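Long-range contacts in LipS lipolytic enzyme (Unidentified, PDB 4FBL), which is a thermostable lipolytic enzyme of the alpha/beta-hydrolase fold that probably hydrolyses the ester bonds of lipids: residues C[182-187]-C[262-267]; C[43-48]-C[66-71]. One frame throughout, in Å; residues are numbered along the deposited sequence.

Overall arrangement
Both contacts lie near the surface, with centres about 18 Å apart, and differ in the elements they join. Contact 1 ties two loops of the alpha/beta-hydrolase fold close to the spermidine pocket, through a buried carboxylate that collects backbone N-H groups. Contact 2 sets the edge strand 45-47 and its lead-in against the start of helix 68-76, farther from the ligand; there an arginine meets backbone carbonyls, a glutamate and a leucine. Segments 262-267 and 66-71 also meet directly: Thr262 OG1 lies 2.6 Å from Ser66 O, a probable hydrogen bond, and Lys267 makes a cation-pi contact with Phe69.

Contact 1: residues C[182-187]-C[262-267]; sequences IKAEGV and TLDNDK
Ala184 and Asp264 bring two loops of the alpha/beta-hydrolase fold together, their CA atoms 5.7 Å apart, and each opens a beta turn. The 182-187 loop makes a type II turn from Ala184 to Val187, while a type I turn from Asp264 to Lys267 leads into helix 267-279. The backbones diverge toward Val187 and Leu263, whose CA atoms are 7.4 Å apart.

The Asp264 carboxylate bridges the gap, accepting two consecutive backbone N-H groups on the syn sides of its oxygens. Lys183 N donates to Asp264 OD2 at 2.8 Å, and Ala184 N to Asp264 OD1 at 3.0 Å, the latter bond nearly straight at 168°. Within its own loop, Asn265 N reaches Asp264 OD1 at 2.7 Å on the anti side, from the opposite face of the carboxylate to Ala184 N. Tyr258 N also donates to OD2, so four N-H groups grip this buried side chain and fix its rotation; such surroundings would be expected to favour its ionised form.

Ile182 slides past Asp264 in the opposite direction, its CG2 branch 3.8 Å from Asp264 CG. That branch stands anti to the backbone N, whereas CG1 carries CD1 toward Leu263 CD2 for a looser apolar touch. Ile182 also packs on Val260, a residue of the spermidine pocket that lies earlier in the same loop as 262-267, next to His259, the likely catalytic histidine. Beyond the turn, Val187 CG1 lies 4.2 Å from Leu263 CB and also approaches the Leu263 carbonyl oxygen. Near the helix start, the Asn265 amide nitrogen is bonded to Asn256 O, and the other end of the same amide meets a methyl group: Asn265 OD1 rests 3.5 Å from Ala184 CB.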
loop_
_atom_site.group_PDB
_atom_site.type_symbol
_atom_site.label_atom_id
_atom_site.label_comp_id
_atom_site.label_asym_id
_atom_site.label_seq_id
_atom_site.Cartn_x
_atom_site.Cartn_y
_atom_site.Cartn_z
ATOM N N ILE C 182 -15.615 16.481 13.124
ATOM C CA ILE C 182 -15.690 17.948 12.880
ATOM C C ILE C 182 -15.807 18.592 14.268
ATOM O O ILE C 182 -16.638 18.193 15.047
ATOM C CB ILE C 182 -16.888 18.306 11.972
ATOM C CG1 ILE C 182 -16.601 17.846 10.571
ATOM C CG2 ILE C 182 -17.149 19.896 11.951
ATOM C CD1 ILE C 182 -17.737 17.803 9.592
ATOM N N LYS C 183 -14.915 19.510 14.645
ATOM C CA LYS C 183 -15.038 20.088 15.972
ATOM C C LYS C 183 -16.276 21.033 16.140
ATOM O O LYS C 183 -16.990 20.938 17.154
ATOM C CB LYS C 183 -13.752 20.780 16.422
ATOM C CG LYS C 183 -13.755 21.096 17.927
ATOM C CD LYS C 183 -12.493 21.769 18.283
ATOM C CE LYS C 183 -12.438 22.037 19.765
ATOM N NZ LYS C 183 -11.094 22.572 20.027
ATOM N N ALA C 184 -16.507 21.922 15.166
ATOM C CA ALA C 184 -17.657 22.832 15.131
ATOM C C ALA C 184 -18.982 22.065 15.209
ATOM O O ALA C 184 -19.282 21.168 14.388
ATOM C CB ALA C 184 -17.650 23.698 13.874
ATOM N N GLU C 185 -19.818 22.515 16.146
ATOM C CA GLU C 185 -21.021 21.802 16.544
ATOM C C GLU C 185 -22.018 21.949 15.440
ATOM O O GLU C 185 -22.073 22.995 14.802
ATOM C CB GLU C 185 -21.499 22.367 17.895
ATOM C CG GLU C 185 -22.985 22.637 18.052
ATOM C CD GLU C 185 -23.386 22.635 19.542
ATOM O OE1 GLU C 185 -22.730 23.352 20.361
ATOM O OE2 GLU C 185 -24.337 21.897 19.877
ATOM N N GLY C 186 -22.766 20.889 15.153
ATOM C CA GLY C 186 -23.814 21.027 14.153
ATOM C C GLY C 186 -23.411 20.764 12.714
ATOM O O GLY C 186 -24.290 20.419 11.906
ATOM N N VAL C 187 -22.114 20.869 12.377
ATOM C CA VAL C 187 -21.733 20.883 10.941
ATOM C C VAL C 187 -21.823 19.488 10.285
ATOM O O VAL C 187 -21.275 18.476 10.812
ATOM C CB VAL C 187 -20.334 21.479 10.710
ATOM C CG1 VAL C 187 -19.979 21.463 9.229
ATOM C CG2 VAL C 187 -20.265 22.873 11.247
ATOM N N THR C 262 -11.810 21.307 6.269
ATOM C CA THR C 262 -12.215 22.168 5.147
ATOM C C THR C 262 -13.703 22.653 5.386
ATOM O O THR C 262 -14.246 23.480 4.633
ATOM C CB THR C 262 -12.163 21.409 3.831
ATOM O OG1 THR C 262 -12.950 20.211 3.958
ATOM C CG2 THR C 262 -10.715 21.035 3.478
ATOM N N LEU C 263 -14.339 22.052 6.402
ATOM C CA LEU C 263 -15.724 22.365 6.811
ATOM C C LEU C 263 -15.755 22.960 8.168
ATOM O O LEU C 263 -16.803 23.430 8.596
ATOM C CB LEU C 263 -16.560 21.092 6.800
ATOM C CG LEU C 263 -17.543 20.718 5.663
ATOM C CD1 LEU C 263 -17.348 21.402 4.270
ATOM C CD2 LEU C 263 -17.872 19.251 5.564
ATOM N N ASP C 264 -14.625 22.980 8.855
ATOM C CA ASP C 264 -14.558 23.160 10.338
ATOM C C ASP C 264 -14.182 24.621 10.782
ATOM O O ASP C 264 -14.015 25.505 9.953
ATOM C CB ASP C 264 -13.494 22.188 10.886
ATOM C CG ASP C 264 -13.784 21.708 12.306
ATOM O OD1 ASP C 264 -14.462 22.435 13.086
ATOM O OD2 ASP C 264 -13.300 20.615 12.684
ATOM N N ASN C 265 -13.924 24.839 12.065
ATOM C CA ASN C 265 -13.679 26.214 12.524
ATOM C C ASN C 265 -12.529 26.821 11.752
ATOM O O ASN C 265 -12.460 28.038 11.635
ATOM C CB ASN C 265 -13.277 26.302 14.009
ATOM C CG ASN C 265 -14.376 25.875 14.924
ATOM O OD1 ASN C 265 -15.522 26.322 14.805
ATOM N ND2 ASN C 265 -14.053 24.958 15.822
ATOM N N ASP C 266 -11.561 26.011 11.276
ATOM C CA ASP C 266 -10.371 26.668 10.686
ATOM C C ASP C 266 -10.521 26.818 9.192
ATOM O O ASP C 266 -9.552 27.200 8.530
ATOM C CB ASP C 266 -9.078 25.894 10.980
ATOM C CG ASP C 266 -8.646 26.020 12.425
ATOM O OD1 ASP C 266 -8.351 27.159 12.841
ATOM O OD2 ASP C 266 -8.544 24.987 13.113
ATOM N N LYS C 267 -11.695 26.509 8.624
ATOM C CA LYS C 267 -11.840 26.609 7.113
ATOM C C LYS C 267 -11.404 27.942 6.489
ATOM O O LYS C 267 -10.795 28.021 5.393
ATOM C CB LYS C 267 -13.251 26.227 6.662
ATOM C CG LYS C 267 -14.485 27.188 7.100
ATOM C CD LYS C 267 -15.797 26.528 6.666
ATOM C CE LYS C 267 -16.901 27.624 6.581
ATOM N NZ LYS C 267 -16.882 28.210 7.989
#

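Contact 2: residues C[43-48]-C[66-71]; sequences EPLYSV and SMRFLA
The guanidinium of Arg68 has Glu43 OE2 over one face and the carbonyl oxygen of Pro44 at its edge, near the plane. Carboxylate and guanidinium are almost parallel, their planes 12° apart, although the two side chains cross at about a right angle. In the Glu43 conformer described, one of two deposited, OE2 lies 3.0 Å from Arg68 NH2; in that copy it is a salt bridge of charges only, with no N-H pointing at OE2, and so a tentative one. In this conformer the Glu43 chain bends at chi2 (-74°), which turns the carboxylate back over the arginine.

The hydrogen bonds go to the backbone instead, and both are bent. Arg68 NH2 donates to Glu43 O at 2.8 Å and 131°, reaching it from above the carbonyl plane, and makes a weak second bond to Pro44 O at 3.3 Å. A water donates to Glu43 O at 2.9 Å; its link to Arg68 NE is modelled too short to be trusted. Leu45 comes obliquely to the same group, its CD2 3.3 Å from Arg68 NH1, a closeness that is doubtful because the Leu45 chi2 is nearly eclipsed. An alanine in place of Arg68 would probably leave the Glu43 and Pro44 carbonyls without their guanidinium donor and one flank of Leu45 uncovered.

Leu45 CD2 continues inward to Ala71 CB, 3.8 Å away and one helical turn beyond Arg68. The contact thus packs the antiparallel edge strand 45-47 of the central sheet against the first turn of helix 68-76. Strand 80-83 lies alongside: Thr83 is paired through its backbone with Leu45 and touched by the side chains of Leu45, Met67 and Ala71, while Leu70 packs on helix 267-279.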
loop_
_atom_site.group_PDB
_atom_site.type_symbol
_atom_site.label_atom_id
_atom_site.label_comp_id
_atom_site.label_asym_id
_atom_site.label_seq_id
_atom_site.Cartn_x
_atom_site.Cartn_y
_atom_site.Cartn_z
ATOM N N GLU C 43 -22.258 17.110 -6.565
ATOM C CA GLU C 43 -21.841 17.474 -7.913
ATOM C C GLU C 43 -20.370 18.018 -7.888
ATOM O O GLU C 43 -19.947 18.626 -6.893
ATOM C CB GLU C 43 -22.873 18.442 -8.598
ATOM C CG GLU C 43 -22.845 19.923 -8.194
ATOM C CD GLU C 43 -23.440 20.242 -6.795
ATOM O OE1 GLU C 43 -24.029 19.359 -6.101
ATOM O OE2 GLU C 43 -23.298 21.403 -6.393
ATOM N N PRO C 44 -19.593 17.734 -8.948
ATOM C CA PRO C 44 -18.229 18.268 -9.068
ATOM C C PRO C 44 -18.355 19.776 -9.271
ATOM O O PRO C 44 -19.461 20.257 -9.562
ATOM C CB PRO C 44 -17.706 17.635 -10.353
ATOM C CG PRO C 44 -18.923 17.157 -11.107
ATOM C CD PRO C 44 -19.973 16.874 -10.091
ATOM N N LEU C 45 -17.260 20.510 -9.135
ATOM C CA LEU C 45 -17.229 21.937 -9.456
ATOM C C LEU C 45 -16.085 22.199 -10.431
ATOM O O LEU C 45 -14.951 21.826 -10.164
ATOM C CB LEU C 45 -17.084 22.733 -8.151
ATOM C CG LEU C 45 -16.446 24.150 -8.043
ATOM C CD1 LEU C 45 -16.321 24.949 -9.349
ATOM C CD2 LEU C 45 -17.059 24.992 -6.906
ATOM N N TYR C 46 -16.416 22.742 -11.607
ATOM C CA TYR C 46 -15.500 23.093 -12.671
ATOM C C TYR C 46 -15.786 24.596 -12.890
ATOM O O TYR C 46 -16.964 25.025 -12.882
ATOM C CB TYR C 46 -15.756 22.262 -13.949
ATOM C CG TYR C 46 -15.302 20.852 -13.762
ATOM C CD1 TYR C 46 -13.922 20.504 -13.882
ATOM C CD2 TYR C 46 -16.213 19.846 -13.409
ATOM C CE1 TYR C 46 -13.477 19.206 -13.637
ATOM C CE2 TYR C 46 -15.767 18.523 -13.158
ATOM C CZ TYR C 46 -14.406 18.219 -13.261
ATOM O OH TYR C 46 -13.991 16.920 -13.052
ATOM N N SER C 47 -14.743 25.418 -12.954
ATOM C CA SER C 47 -14.957 26.867 -13.129
ATOM C C SER C 47 -13.794 27.337 -13.974
ATOM O O SER C 47 -12.649 27.007 -13.658
ATOM C CB SER C 47 -15.004 27.555 -11.779
ATOM O OG SER C 47 -14.937 28.962 -11.967
ATOM N N VAL C 48 -14.067 28.000 -15.104
ATOM C CA VAL C 48 -12.938 28.399 -15.950
ATOM C C VAL C 48 -12.613 29.872 -15.651
ATOM O O VAL C 48 -13.523 30.671 -15.551
ATOM C CB VAL C 48 -13.302 28.258 -17.399
ATOM C CG1 VAL C 48 -12.086 28.681 -18.350
ATOM C CG2 VAL C 48 -13.876 26.846 -17.647
ATOM N N SER C 66 -17.392 18.306 0.502
ATOM C CA SER C 66 -16.586 18.675 1.665
ATOM C C SER C 66 -15.527 19.711 1.266
ATOM O O SER C 66 -14.915 20.334 2.186
ATOM C CB SER C 66 -15.888 17.507 2.352
ATOM O OG SER C 66 -15.143 16.780 1.421
ATOM N N MET C 67 -15.298 19.858 -0.052
ATOM C CA MET C 67 -14.256 20.752 -0.590
ATOM C C MET C 67 -14.912 22.038 -1.212
ATOM O O MET C 67 -14.197 22.913 -1.729
ATOM C CB MET C 67 -13.456 20.055 -1.699
ATOM C CG MET C 67 -12.937 18.615 -1.379
ATOM S SD MET C 67 -11.941 18.685 0.110
ATOM C CE MET C 67 -10.443 19.563 -0.176
ATOM N N ARG C 68 -16.254 22.129 -1.214
ATOM C CA ARG C 68 -16.970 23.197 -1.937
ATOM C C ARG C 68 -16.628 24.642 -1.470
ATOM O O ARG C 68 -16.305 25.511 -2.293
ATOM C CB ARG C 68 -18.488 22.924 -1.887
ATOM C CG ARG C 68 -19.255 23.607 -3.055
ATOM C CD ARG C 68 -20.716 23.074 -3.256
ATOM N NE ARG C 68 -20.709 22.074 -4.349
ATOM C CZ ARG C 68 -20.311 22.334 -5.610
ATOM N NH1 ARG C 68 -19.893 23.567 -5.941
ATOM N NH2 ARG C 68 -20.343 21.396 -6.561
ATOM N N PHE C 69 -16.616 24.878 -0.176
ATOM C CA PHE C 69 -16.173 26.159 0.410
ATOM C C PHE C 69 -14.786 26.607 -0.122
ATOM O O PHE C 69 -14.569 27.817 -0.421
ATOM C CB PHE C 69 -16.212 26.163 1.940
ATOM C CG PHE C 69 -15.697 27.460 2.581
ATOM C CD1 PHE C 69 -16.557 28.575 2.793
ATOM C CD2 PHE C 69 -14.365 27.585 2.974
ATOM C CE1 PHE C 69 -16.051 29.817 3.367
ATOM C CE2 PHE C 69 -13.854 28.789 3.517
ATOM C CZ PHE C 69 -14.730 29.920 3.747
ATOM N N LEU C 70 -13.843 25.666 -0.256
ATOM C CA LEU C 70 -12.529 26.007 -0.652
ATOM C C LEU C 70 -12.494 26.285 -2.110
ATOM O O LEU C 70 -11.836 27.234 -2.558
ATOM C CB LEU C 70 -11.597 24.822 -0.339
ATOM C CG LEU C 70 -10.120 24.993 -0.178
ATOM C CD1 LEU C 70 -9.794 26.226 0.661
ATOM C CD2 LEU C 70 -9.524 23.694 0.497
ATOM N N ALA C 71 -13.164 25.408 -2.854
ATOM C CA ALA C 71 -13.151 25.447 -4.272
ATOM C C ALA C 71 -13.814 26.732 -4.756
ATOM O O ALA C 71 -13.333 27.317 -5.726
ATOM C CB ALA C 71 -13.957 24.272 -4.844
HETATM O O HOH W 1 -20.682 19.555 -4.237
#